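Local structure of citrate synthase (Mycobacterium tuberculosis, 4TVM) at residues Q149-P154 against T164-A169; G158-S163 against A249-S254; N199-T204 against L376-R381; D223-L228 against G370-A375. The protein catalyses the condensation of oxaloacetate with acetyl-CoA and water to give citrate and CoA, a step of the Krebs cycle. All coordinates share one frame; numbering follows the deposited sequence.

Contact 1: Q149-P154 against T164-A169; sequences QDALDP and TIRLLA
The guanidinium of R166 presents its edge to D150: the carboxylate oxygen OD2 and the methylene CB of D150 both lie close to the guanidinium plane, while A151 CB lies obliquely to the group, 4.1 Å from R166 NH1. The two flat groups are not coplanar, their planes standing 54° apart. A single salt-bridging hydrogen bond joins them, from NH2 of R166 to OD2 of D150 at 3.3 Å, long but fairly straight at 164°. It leaves R166 close to the guanidinium plane yet arrives on the anti side of OD2, 31° out of the carboxylate plane, so this is a one-point bridge and not the two-pronged, side-on pairing. Here the loop between helix 133-147 and helix 159-182 folds back on the second turn of the helix that follows it, in the helical citrate synthase fold. With its chain extended from CG to NE, R166 bridges the gap between backbones, whose nearest CA atoms, of A151 and R166, are 9.9 Å apart. With CG of D150 anti to the backbone N, the aspartate side chain crosses that of the arginine at about a right angle. On the same loop, L152 packs instead on N250 and F252.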
loop_
_atom_site.group_PDB
_atom_site.type_symbol
_atom_site.label_atom_id
_atom_site.label_comp_id
_atom_site.label_asym_id
_atom_site.label_seq_id
_atom_site.Cartn_x
_atom_site.Cartn_y
_atom_site.Cartn_z
ATOM N N GLN A 149 -14.926 -10.594 8.878
ATOM C CA GLN A 149 -15.118 -11.369 7.636
ATOM C C GLN A 149 -16.534 -11.137 7.133
ATOM O O GLN A 149 -16.855 -11.290 5.965
ATOM C CB GLN A 149 -14.995 -12.873 7.934
ATOM C CG GLN A 149 -13.672 -13.341 8.489
ATOM C CD GLN A 149 -13.604 -14.850 8.640
ATOM O OE1 GLN A 149 -14.485 -15.467 9.239
ATOM N NE2 GLN A 149 -12.545 -15.454 8.105
ATOM N N ASP A 150 -17.383 -10.845 8.092
ATOM C CA ASP A 150 -18.762 -10.474 7.911
ATOM C C ASP A 150 -19.133 -9.690 6.621
ATOM O O ASP A 150 -20.060 -10.073 5.925
ATOM C CB ASP A 150 -19.131 -9.630 9.148
ATOM C CG ASP A 150 -20.579 -9.654 9.451
ATOM O OD1 ASP A 150 -21.362 -10.098 8.595
ATOM O OD2 ASP A 150 -20.945 -9.229 10.559
ATOM N N ALA A 151 -18.444 -8.583 6.334
ATOM C CA ALA A 151 -18.896 -7.651 5.309
ATOM C C ALA A 151 -17.755 -7.178 4.450
ATOM O O ALA A 151 -17.495 -5.983 4.368
ATOM C CB ALA A 151 -19.571 -6.443 5.966
ATOM N N LEU A 152 -17.069 -8.104 3.800
ATOM C CA LEU A 152 -15.809 -7.794 3.137
ATOM C C LEU A 152 -15.935 -7.681 1.627
ATOM O O LEU A 152 -14.920 -7.471 0.934
ATOM C CB LEU A 152 -14.771 -8.891 3.426
ATOM C CG LEU A 152 -14.094 -8.866 4.784
ATOM C CD1 LEU A 152 -12.952 -9.876 4.810
ATOM C CD2 LEU A 152 -13.601 -7.462 5.098
ATOM N N ASP A 153 -17.153 -7.802 1.102
ATOM C CA ASP A 153 -17.306 -7.816 -0.347
ATOM C C ASP A 153 -17.209 -6.383 -0.935
ATOM O O ASP A 153 -18.077 -5.516 -0.678
ATOM C CB ASP A 153 -18.606 -8.513 -0.712
ATOM C CG ASP A 153 -18.824 -8.608 -2.190
ATOM O OD1 ASP A 153 -18.058 -7.986 -2.985
ATOM O OD2 ASP A 153 -19.831 -9.264 -2.539
ATOM N N PRO A 154 -16.142 -6.122 -1.716
ATOM C CA PRO A 154 -15.963 -4.771 -2.234
ATOM C C PRO A 154 -17.098 -4.365 -3.149
ATOM O O PRO A 154 -17.427 -3.200 -3.218
ATOM C CB PRO A 154 -14.654 -4.846 -3.032
ATOM C CG PRO A 154 -14.038 -6.139 -2.704
ATOM C CD PRO A 154 -15.131 -7.051 -2.240
ATOM N N THR A 164 -17.492 0.722 6.271
ATOM C CA THR A 164 -17.189 2.171 6.359
ATOM C C THR A 164 -17.441 2.599 7.799
ATOM O O THR A 164 -16.612 3.250 8.422
ATOM C CB THR A 164 -18.043 2.973 5.388
ATOM O OG1 THR A 164 -17.486 2.837 4.076
ATOM C CG2 THR A 164 -18.148 4.461 5.775
ATOM N N ILE A 165 -18.566 2.157 8.340
ATOM C CA ILE A 165 -18.928 2.460 9.712
ATOM C C ILE A 165 -17.919 1.877 10.673
ATOM O O ILE A 165 -17.349 2.589 11.500
ATOM C CB ILE A 165 -20.352 1.942 10.044
ATOM C CG1 ILE A 165 -21.389 2.570 9.101
ATOM C CG2 ILE A 165 -20.728 2.307 11.454
ATOM C CD1 ILE A 165 -21.248 4.091 8.959
ATOM N N ARG A 166 -17.709 0.571 10.572
ATOM C CA ARG A 166 -16.731 -0.121 11.414
ATOM C C ARG A 166 -15.366 0.563 11.459
ATOM O O ARG A 166 -14.728 0.610 12.505
ATOM C CB ARG A 166 -16.550 -1.543 10.918
ATOM C CG ARG A 166 -17.364 -2.552 11.684
ATOM C CD ARG A 166 -17.749 -3.732 10.838
ATOM N NE ARG A 166 -18.524 -4.656 11.638
ATOM C CZ ARG A 166 -18.936 -5.848 11.221
ATOM N NH1 ARG A 166 -18.635 -6.273 9.991
ATOM N NH2 ARG A 166 -19.650 -6.616 12.044
ATOM N N LEU A 167 -14.908 1.086 10.334
ATOM C CA LEU A 167 -13.609 1.779 10.300
ATOM C C LEU A 167 -13.664 3.118 10.988
ATOM O O LEU A 167 -12.770 3.464 11.743
ATOM C CB LEU A 167 -13.140 1.988 8.859
ATOM C CG LEU A 167 -12.266 0.869 8.286
ATOM C CD1 LEU A 167 -12.313 0.854 6.770
ATOM C CD2 LEU A 167 -10.840 1.059 8.758
ATOM N N LEU A 168 -14.696 3.894 10.708
ATOM C CA LEU A 168 -14.800 5.215 11.318
ATOM C C LEU A 168 -14.964 5.102 12.827
ATOM O O LEU A 168 -14.466 5.945 13.574
ATOM C CB LEU A 168 -15.981 5.986 10.741
ATOM C CG LEU A 168 -15.735 6.557 9.361
ATOM C CD1 LEU A 168 -17.074 6.981 8.784
ATOM C CD2 LEU A 168 -14.781 7.737 9.451
ATOM N N ALA A 169 -15.671 4.064 13.270
ATOM C CA ALA A 169 -15.885 3.851 14.721
ATOM C C ALA A 169 -14.673 3.272 15.376
ATOM O O ALA A 169 -14.233 3.772 16.393
ATOM C CB ALA A 169 -17.060 2.934 14.987
#

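Contact 2: G158-S163 against A249-S254; sequences GQVELS and ANLFTS
With chi1 at -167°, L251 swings CG anti to its backbone N and sends CD2 toward helix 159-182, where S163, at chi1 59°, holds OG in the position between its own N and carbonyl carbon. The two therefore meet as methyl against hydroxyl oxygen, L251 CD2 lying 3.6 Å from S163 OG. L251 CD2 also lies 3.9 Å from V160 O and 4.3 Å from V160 CG1. F252 reaches S163 by its far end: F252 CZ stands 3.5 Å from S163 CB, which approaches the ring obliquely. No hydrogen bond crosses the contact. This is helix-to-helix packing in the mainly helical citrate synthase fold, between the starts of helices 159-182 and 251-262, with W399 of helix 383-403 touching both V160 and L251. The second helix is N-capped by N250, whose OD1 accepts from T253 N at 2.9 Å, the donor standing above the amide plane. Some polar groups bond within their own segment: S163 OG donates to Q159 O, which S163 N reaches from the opposite face of the carbonyl plane. Likewise, N250 O is gripped twice, by S254 N and by S254 OG at 2.6 Å, and that hydroxyl is also hydrogen-bonded to W399 NE1.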
loop_
_atom_site.group_PDB
_atom_site.type_symbol
_atom_site.label_atom_id
_atom_site.label_comp_id
_atom_site.label_asym_id
_atom_site.label_seq_id
_atom_site.Cartn_x
_atom_site.Cartn_y
_atom_site.Cartn_z
ATOM N N GLY A 158 -23.558 -1.846 1.234
ATOM C CA GLY A 158 -24.299 -2.194 2.411
ATOM C C GLY A 158 -23.282 -2.935 3.237
ATOM O O GLY A 158 -23.211 -2.765 4.452
ATOM N N GLN A 159 -22.495 -3.766 2.568
ATOM C CA GLN A 159 -21.298 -4.321 3.161
ATOM C C GLN A 159 -20.218 -3.265 3.240
ATOM O O GLN A 159 -19.578 -3.098 4.271
ATOM C CB GLN A 159 -20.828 -5.558 2.396
ATOM C CG GLN A 159 -21.224 -6.816 3.149
ATOM C CD GLN A 159 -20.856 -8.096 2.433
ATOM O OE1 GLN A 159 -19.689 -8.363 2.139
ATOM N NE2 GLN A 159 -21.865 -8.899 2.123
ATOM N N VAL A 160 -20.036 -2.526 2.163
ATOM C CA VAL A 160 -19.119 -1.397 2.169
ATOM C C VAL A 160 -19.557 -0.380 3.219
ATOM O O VAL A 160 -18.747 0.265 3.885
ATOM C CB VAL A 160 -19.155 -0.713 0.823
ATOM C CG1 VAL A 160 -18.416 0.604 0.868
ATOM C CG2 VAL A 160 -18.531 -1.627 -0.224
ATOM N N GLU A 161 -20.861 -0.252 3.346
ATOM C CA GLU A 161 -21.429 0.666 4.268
ATOM C C GLU A 161 -21.113 0.273 5.703
ATOM O O GLU A 161 -20.779 1.104 6.519
ATOM C CB GLU A 161 -22.939 0.653 4.076
ATOM C CG GLU A 161 -23.587 1.890 4.596
ATOM C CD GLU A 161 -23.158 3.108 3.805
ATOM O OE1 GLU A 161 -23.759 3.378 2.743
ATOM O OE2 GLU A 161 -22.200 3.779 4.242
ATOM N N LEU A 162 -21.256 -1.010 6.002
ATOM C CA LEU A 162 -21.054 -1.517 7.331
ATOM C C LEU A 162 -19.578 -1.447 7.712
ATOM O O LEU A 162 -19.255 -1.086 8.853
ATOM C CB LEU A 162 -21.544 -2.953 7.373
ATOM C CG LEU A 162 -21.488 -3.708 8.692
ATOM C CD1 LEU A 162 -22.235 -2.975 9.791
ATOM C CD2 LEU A 162 -22.053 -5.102 8.495
ATOM N N SER A 163 -18.669 -1.745 6.781
ATOM C CA SER A 163 -17.248 -1.574 7.098
ATOM C C SER A 163 -16.739 -0.146 6.937
ATOM O O SER A 163 -15.638 0.176 7.412
ATOM C CB SER A 163 -16.341 -2.573 6.337
ATOM O OG SER A 163 -16.465 -2.474 4.926
ATOM N N ALA A 249 -9.075 -5.167 -3.921
ATOM C CA ALA A 249 -8.820 -5.461 -2.535
ATOM C C ALA A 249 -9.989 -4.965 -1.713
ATOM O O ALA A 249 -10.762 -4.129 -2.176
ATOM C CB ALA A 249 -7.522 -4.818 -2.093
ATOM N N ASN A 250 -10.162 -5.511 -0.512
ATOM C CA ASN A 250 -11.273 -5.073 0.315
ATOM C C ASN A 250 -10.966 -3.721 0.958
ATOM O O ASN A 250 -9.876 -3.166 0.813
ATOM C CB ASN A 250 -11.698 -6.147 1.318
ATOM C CG ASN A 250 -10.832 -6.185 2.561
ATOM O OD1 ASN A 250 -10.543 -5.159 3.166
ATOM N ND2 ASN A 250 -10.426 -7.386 2.961
ATOM N N LEU A 251 -11.959 -3.172 1.634
ATOM C CA LEU A 251 -11.846 -1.836 2.193
ATOM C C LEU A 251 -10.743 -1.728 3.201
ATOM O O LEU A 251 -9.966 -0.797 3.163
ATOM C CB LEU A 251 -13.159 -1.443 2.849
ATOM C CG LEU A 251 -13.358 0.011 3.232
ATOM C CD1 LEU A 251 -12.680 0.993 2.297
ATOM C CD2 LEU A 251 -14.853 0.276 3.270
ATOM N N PHE A 252 -10.657 -2.698 4.095
ATOM C CA PHE A 252 -9.633 -2.700 5.124
ATOM C C PHE A 252 -8.241 -2.797 4.551
ATOM O O PHE A 252 -7.305 -2.152 5.031
ATOM C CB PHE A 252 -9.852 -3.880 6.074
ATOM C CG PHE A 252 -11.170 -3.845 6.800
ATOM C CD1 PHE A 252 -11.834 -2.634 7.045
ATOM C CD2 PHE A 252 -11.759 -5.023 7.253
ATOM C CE1 PHE A 252 -13.050 -2.615 7.716
ATOM C CE2 PHE A 252 -12.991 -5.002 7.924
ATOM C CZ PHE A 252 -13.623 -3.796 8.162
ATOM N N THR A 253 -8.087 -3.632 3.534
ATOM C CA THR A 253 -6.764 -3.878 2.998
ATOM C C THR A 253 -6.312 -2.627 2.277
ATOM O O THR A 253 -5.151 -2.221 2.387
ATOM C CB THR A 253 -6.750 -5.122 2.096
ATOM O OG1 THR A 253 -7.406 -6.210 2.775
ATOM C CG2 THR A 253 -5.323 -5.496 1.740
ATOM N N SER A 254 -7.235 -1.955 1.605
ATOM C CA SER A 254 -6.901 -0.658 0.971
ATOM C C SER A 254 -6.527 0.456 1.974
ATOM O O SER A 254 -5.603 1.229 1.719
ATOM C CB SER A 254 -8.030 -0.204 0.058
ATOM O OG SER A 254 -8.616 -1.319 -0.600
#

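Contact 3: N199-T204 against L376-R381; sequences NFLRLT and LGFPTR
This is a buried, wholly apolar contact in which one phenylalanine, F378, from the loop linking helices 367-375 and 383-403, packs against one side of helix 196-205. Three helix residues meet its CE1 and CZ atoms. The CG2 methyl of T204 lies 3.8 Å from F378 CE1, while CZ of F378 is 4.0 Å from L201 CD2 and equally far from F200 CE2. All of these approaches to the F378 ring are oblique. F200 and F378 come from opposite directions, whereas L201 and T204 each cross F378 at about a right angle. The threonine's torsion explains its divided role: CG2 is anti to the backbone N and reaches the ring, and OG1, beside that N (chi1 -47°), turns back along the helix to donate to F200 O. That carbonyl accepts T204 N and T204 OG1 from opposite faces of its plane, and T204 OG1 also sits 3.3 Å above one face of the F200 ring, offset toward the rim. F205 adds a further ring beside F378, their planes at about 50°, and L222 of helix 216-229 backs both F200 and L201. Ahead of F378 the chain leaves helix 367-375 at G377, where positive phi (94°) and two bonds back into the last turn define a Schellman motif, a C-terminal helix cap from which the loop runs on into F378.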
loop_
_atom_site.group_PDB
_atom_site.type_symbol
_atom_site.label_atom_id
_atom_site.label_comp_id
_atom_site.label_asym_id
_atom_site.label_seq_id
_atom_site.Cartn_x
_atom_site.Cartn_y
_atom_site.Cartn_z
ATOM N N ASN A 199 -14.595 10.844 23.259
ATOM C CA ASN A 199 -14.412 9.507 23.744
ATOM C C ASN A 199 -13.028 8.981 23.331
ATOM O O ASN A 199 -12.416 8.182 24.041
ATOM C CB ASN A 199 -15.485 8.625 23.163
ATOM C CG ASN A 199 -15.319 7.217 23.572
ATOM O OD1 ASN A 199 -15.425 6.911 24.746
ATOM N ND2 ASN A 199 -15.025 6.338 22.611
ATOM N N PHE A 200 -12.539 9.415 22.173
ATOM C CA PHE A 200 -11.203 9.037 21.760
ATOM C C PHE A 200 -10.190 9.547 22.764
ATOM O O PHE A 200 -9.244 8.848 23.109
ATOM C CB PHE A 200 -10.870 9.545 20.358
ATOM C CG PHE A 200 -9.393 9.563 20.074
ATOM C CD1 PHE A 200 -8.674 8.369 19.966
ATOM C CD2 PHE A 200 -8.707 10.762 19.942
ATOM C CE1 PHE A 200 -7.314 8.382 19.733
ATOM C CE2 PHE A 200 -7.348 10.773 19.700
ATOM C CZ PHE A 200 -6.643 9.586 19.603
ATOM N N LEU A 201 -10.393 10.769 23.235
ATOM C CA LEU A 201 -9.473 11.387 24.188
ATOM C C LEU A 201 -9.456 10.697 25.548
ATOM O O LEU A 201 -8.435 10.674 26.227
ATOM C CB LEU A 201 -9.810 12.865 24.355
ATOM C CG LEU A 201 -9.180 13.836 23.344
ATOM C CD1 LEU A 201 -9.904 15.179 23.346
ATOM C CD2 LEU A 201 -7.717 14.056 23.696
ATOM N N ARG A 202 -10.583 10.166 25.970
ATOM C CA ARG A 202 -10.647 9.382 27.214
ATOM C C ARG A 202 -9.906 8.071 27.079
ATOM O O ARG A 202 -9.252 7.613 28.018
ATOM C CB ARG A 202 -12.095 9.037 27.560
ATOM C CG ARG A 202 -12.306 8.597 29.002
ATOM C CD ARG A 202 -13.737 8.151 29.273
ATOM N NE ARG A 202 -13.831 7.160 30.351
ATOM C CZ ARG A 202 -14.068 5.853 30.174
ATOM N NH1 ARG A 202 -14.197 5.332 28.949
ATOM N NH2 ARG A 202 -14.150 5.043 31.228
ATOM N N LEU A 203 -10.070 7.438 25.911
ATOM C CA LEU A 203 -9.491 6.130 25.664
ATOM C C LEU A 203 -7.992 6.277 25.675
ATOM O O LEU A 203 -7.278 5.362 26.057
ATOM C CB LEU A 203 -9.900 5.618 24.321
ATOM C CG LEU A 203 -11.306 5.096 24.166
ATOM C CD1 LEU A 203 -11.475 4.630 22.718
ATOM C CD2 LEU A 203 -11.529 3.958 25.112
ATOM N N THR A 204 -7.540 7.444 25.243
ATOM C CA THR A 204 -6.128 7.755 25.111
ATOM C C THR A 204 -5.534 8.165 26.428
ATOM O O THR A 204 -4.431 7.749 26.774
ATOM C CB THR A 204 -5.954 8.926 24.155
ATOM O OG1 THR A 204 -6.749 8.690 22.993
ATOM C CG2 THR A 204 -4.520 9.078 23.727
ATOM N N LEU A 376 -1.392 19.111 23.544
ATOM C CA LEU A 376 -2.536 18.345 24.065
ATOM C C LEU A 376 -2.082 17.098 24.811
ATOM O O LEU A 376 -2.930 16.318 25.277
ATOM C CB LEU A 376 -3.509 17.952 22.941
ATOM C CG LEU A 376 -3.850 19.060 21.926
ATOM C CD1 LEU A 376 -4.699 18.558 20.768
ATOM C CD2 LEU A 376 -4.525 20.242 22.611
ATOM N N GLY A 377 -0.765 16.893 24.913
ATOM C CA GLY A 377 -0.218 15.728 25.621
ATOM C C GLY A 377 0.095 14.505 24.759
ATOM O O GLY A 377 0.403 13.417 25.288
ATOM N N PHE A 378 0.032 14.659 23.434
ATOM C CA PHE A 378 0.340 13.551 22.554
ATOM C C PHE A 378 1.838 13.470 22.407
ATOM O O PHE A 378 2.500 14.494 22.156
ATOM C CB PHE A 378 -0.338 13.712 21.199
ATOM C CG PHE A 378 -1.843 13.522 21.249
ATOM C CD1 PHE A 378 -2.384 12.269 21.483
ATOM C CD2 PHE A 378 -2.698 14.588 21.086
ATOM C CE1 PHE A 378 -3.741 12.090 21.553
ATOM C CE2 PHE A 378 -4.063 14.415 21.147
ATOM C CZ PHE A 378 -4.585 13.161 21.386
ATOM N N PRO A 379 2.395 12.254 22.565
ATOM C CA PRO A 379 3.795 12.057 22.378
ATOM C C PRO A 379 4.094 11.911 20.890
ATOM O O PRO A 379 3.203 11.541 20.109
ATOM C CB PRO A 379 4.048 10.755 23.110
ATOM C CG PRO A 379 2.769 9.979 22.991
ATOM C CD PRO A 379 1.677 10.990 22.863
ATOM N N THR A 380 5.345 12.182 20.504
ATOM C CA THR A 380 5.676 12.383 19.120
ATOM C C THR A 380 5.311 11.177 18.251
ATOM O O THR A 380 4.946 11.340 17.089
ATOM C CB THR A 380 7.169 12.759 18.968
ATOM O OG1 THR A 380 7.442 13.948 19.730
ATOM C CG2 THR A 380 7.516 13.019 17.508
ATOM N N ARG A 381 5.385 9.976 18.816
ATOM C CA ARG A 381 5.082 8.757 18.065
ATOM C C ARG A 381 3.593 8.462 17.995
ATOM O O ARG A 381 3.199 7.372 17.600
ATOM C CB ARG A 381 5.821 7.557 18.657
ATOM C CG ARG A 381 7.209 7.342 18.057
ATOM C CD ARG A 381 8.151 6.670 19.035
ATOM N NE ARG A 381 9.552 6.799 18.633
ATOM C CZ ARG A 381 10.590 6.758 19.469
ATOM N NH1 ARG A 381 10.415 6.601 20.782
ATOM N NH2 ARG A 381 11.822 6.886 18.991
#

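Contact 4: D223-L228 against G370-A375; sequences DMLFIL and GLIYRA
L225 reaches from helix 216-229 to I372 and Y373 of helix 367-375, a helix-to-helix packing inside the mainly helical citrate synthase fold. One methyl carries the contact on its side: L225 CD1 is 3.6 Å from I372 CG2 and also meets the tyrosine ring. L225 and I372 reach toward each other tip to tip. The isoleucine's torsion sets this up, because at chi1 -63° its CG2 is anti to the backbone N and faces L225 CD1. Y373 leaves its helix neither toward nor away from L225, and with CG anti to the carbonyl carbon (chi1 -77°) the ring closes the distance. The backbones stay well apart, 9.4 Å between the nearest CA atoms, those of L225 and Y373, and these side chains bridge the interval. No hydrogen bond crosses between the two segments; the contact is apolar, and the three residues that carry it are buried. Beyond them, L386 of helix 383-403 touches both F226 and Y373, and F383 lies against the tyrosine ring. The side chain of Y373 comes within about 8 Å of the bound oxaloacetate, too far to touch it. Leucine and tyrosine side chains cross obliquely, and the methyl meets the ring neither squarely over a face nor at an edge, with L225 CD1 lying 4.1 Å from Y373 CE1.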
loop_
_atom_site.group_PDB
_atom_site.type_symbol
_atom_site.label_atom_id
_atom_site.label_comp_id
_atom_site.label_asym_id
_atom_site.label_seq_id
_atom_site.Cartn_x
_atom_site.Cartn_y
_atom_site.Cartn_z
ATOM N N ASP A 223 -10.920 18.129 17.324
ATOM C CA ASP A 223 -11.982 17.970 16.327
ATOM C C ASP A 223 -11.710 18.808 15.103
ATOM O O ASP A 223 -11.763 18.329 13.976
ATOM C CB ASP A 223 -13.328 18.353 16.928
ATOM C CG ASP A 223 -14.489 17.847 16.115
ATOM O OD1 ASP A 223 -14.720 18.376 15.027
ATOM O OD2 ASP A 223 -15.166 16.902 16.551
ATOM N N MET A 224 -11.375 20.068 15.324
ATOM C CA MET A 224 -11.027 20.942 14.216
ATOM C C MET A 224 -9.854 20.379 13.433
ATOM O O MET A 224 -9.896 20.305 12.208
ATOM C CB MET A 224 -10.685 22.334 14.732
ATOM C CG MET A 224 -10.559 23.367 13.636
ATOM S SD MET A 224 -10.413 25.059 14.260
ATOM C CE MET A 224 -8.634 25.235 14.333
ATOM N N LEU A 225 -8.807 19.972 14.141
ATOM C CA LEU A 225 -7.595 19.512 13.478
ATOM C C LEU A 225 -7.791 18.279 12.555
ATOM O O LEU A 225 -7.072 18.109 11.563
ATOM C CB LEU A 225 -6.523 19.220 14.523
ATOM C CG LEU A 225 -5.441 20.285 14.654
ATOM C CD1 LEU A 225 -4.677 20.084 15.948
ATOM C CD2 LEU A 225 -4.515 20.198 13.457
ATOM N N PHE A 226 -8.742 17.412 12.889
ATOM C CA PHE A 226 -9.100 16.334 12.003
ATOM C C PHE A 226 -9.859 16.831 10.785
ATOM O O PHE A 226 -9.755 16.253 9.722
ATOM C CB PHE A 226 -9.940 15.295 12.727
ATOM C CG PHE A 226 -9.207 14.544 13.803
ATOM C CD1 PHE A 226 -7.828 14.402 13.785
ATOM C CD2 PHE A 226 -9.925 13.926 14.809
ATOM C CE1 PHE A 226 -7.179 13.686 14.769
ATOM C CE2 PHE A 226 -9.292 13.202 15.792
ATOM C CZ PHE A 226 -7.914 13.074 15.768
ATOM N N ILE A 227 -10.600 17.919 10.907
ATOM C CA ILE A 227 -11.225 18.532 9.725
ATOM C C ILE A 227 -10.138 19.032 8.786
ATOM O O ILE A 227 -10.172 18.786 7.555
ATOM C CB ILE A 227 -12.167 19.697 10.081
ATOM C CG1 ILE A 227 -13.205 19.237 11.114
ATOM C CG2 ILE A 227 -12.858 20.223 8.827
ATOM C CD1 ILE A 227 -14.191 20.295 11.569
ATOM N N LEU A 228 -9.134 19.686 9.356
ATOM C CA LEU A 228 -8.030 20.222 8.539
ATOM C C LEU A 228 -7.282 19.151 7.813
ATOM O O LEU A 228 -6.770 19.399 6.725
ATOM C CB LEU A 228 -7.084 21.066 9.369
ATOM C CG LEU A 228 -7.709 22.421 9.742
ATOM C CD1 LEU A 228 -7.310 22.879 11.138
ATOM C CD2 LEU A 228 -7.378 23.490 8.713
ATOM N N GLY A 370 2.404 20.045 15.068
ATOM C CA GLY A 370 3.214 19.245 15.972
ATOM C C GLY A 370 3.138 19.781 17.386
ATOM O O GLY A 370 2.915 19.031 18.353
ATOM N N LEU A 371 3.295 21.088 17.492
ATOM C CA LEU A 371 3.316 21.771 18.785
ATOM C C LEU A 371 2.011 21.573 19.483
ATOM O O LEU A 371 1.986 21.251 20.662
ATOM C CB LEU A 371 3.547 23.259 18.596
ATOM C CG LEU A 371 4.720 23.560 17.660
ATOM C CD1 LEU A 371 4.894 25.067 17.513
ATOM C CD2 LEU A 371 5.994 22.874 18.147
ATOM N N ILE A 372 0.923 21.739 18.736
ATOM C CA ILE A 372 -0.425 21.546 19.283
ATOM C C ILE A 372 -0.588 20.136 19.820
ATOM O O ILE A 372 -0.899 19.932 20.993
ATOM C CB ILE A 372 -1.500 21.793 18.216
ATOM C CG1 ILE A 372 -1.438 23.250 17.749
ATOM C CG2 ILE A 372 -2.887 21.502 18.767
ATOM C CD1 ILE A 372 -2.525 23.628 16.776
ATOM N N TYR A 373 -0.383 19.149 18.966
ATOM C CA TYR A 373 -0.527 17.763 19.415
ATOM C C TYR A 373 0.267 17.571 20.692
ATOM O O TYR A 373 -0.246 17.017 21.650
ATOM C CB TYR A 373 0.006 16.782 18.375
ATOM C CG TYR A 373 -0.867 16.533 17.179
ATOM C CD1 TYR A 373 -2.263 16.585 17.262
ATOM C CD2 TYR A 373 -0.292 16.138 15.967
ATOM C CE1 TYR A 373 -3.053 16.295 16.159
ATOM C CE2 TYR A 373 -1.072 15.856 14.853
ATOM C CZ TYR A 373 -2.448 15.937 14.950
ATOM O OH TYR A 373 -3.225 15.653 13.847
ATOM N N ARG A 374 1.524 18.011 20.701
ATOM C CA ARG A 374 2.341 17.880 21.901
ATOM C C ARG A 374 1.711 18.651 23.047
ATOM O O ARG A 374 1.678 18.168 24.175
ATOM C CB ARG A 374 3.776 18.382 21.690
ATOM C CG ARG A 374 4.572 18.361 22.990
ATOM C CD ARG A 374 6.020 18.736 22.789
ATOM N NE ARG A 374 6.800 18.442 23.983
ATOM C CZ ARG A 374 7.247 17.232 24.327
ATOM N NH1 ARG A 374 6.990 16.159 23.578
ATOM N NH2 ARG A 374 7.964 17.088 25.432
ATOM N N ALA A 375 1.221 19.852 22.742
ATOM C CA ALA A 375 0.473 20.674 23.694
ATOM C C ALA A 375 -0.699 19.932 24.324
ATOM O O ALA A 375 -0.959 20.091 25.506
ATOM C CB ALA A 375 -0.022 21.955 23.029
#

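How the contacts relate
The four contacts form two pairs. Contacts 1 and 2 share helix 159-182, with centres 4 Å apart, and touch through a probable hydrogen bond from D153 N to Q159 OE1, 2.8 Å. Contacts 3 and 4 have centres 11 Å apart and touch where F378 N probably bonds to Y373 O, 3.0 Å, so the end of helix 367-375 joins them; along the chain contact 4 is nested within the loop that contact 3 closes. Between the pairs nothing touches: contacts 2 and 4, on opposite sides of the chain's centre, lie 28 Å apart between centres. Contact 4 alone approaches the catalytic region, the Y373 side chain being about 9 Å from that of D366, an active-site residue lining the oxaloacetate pocket.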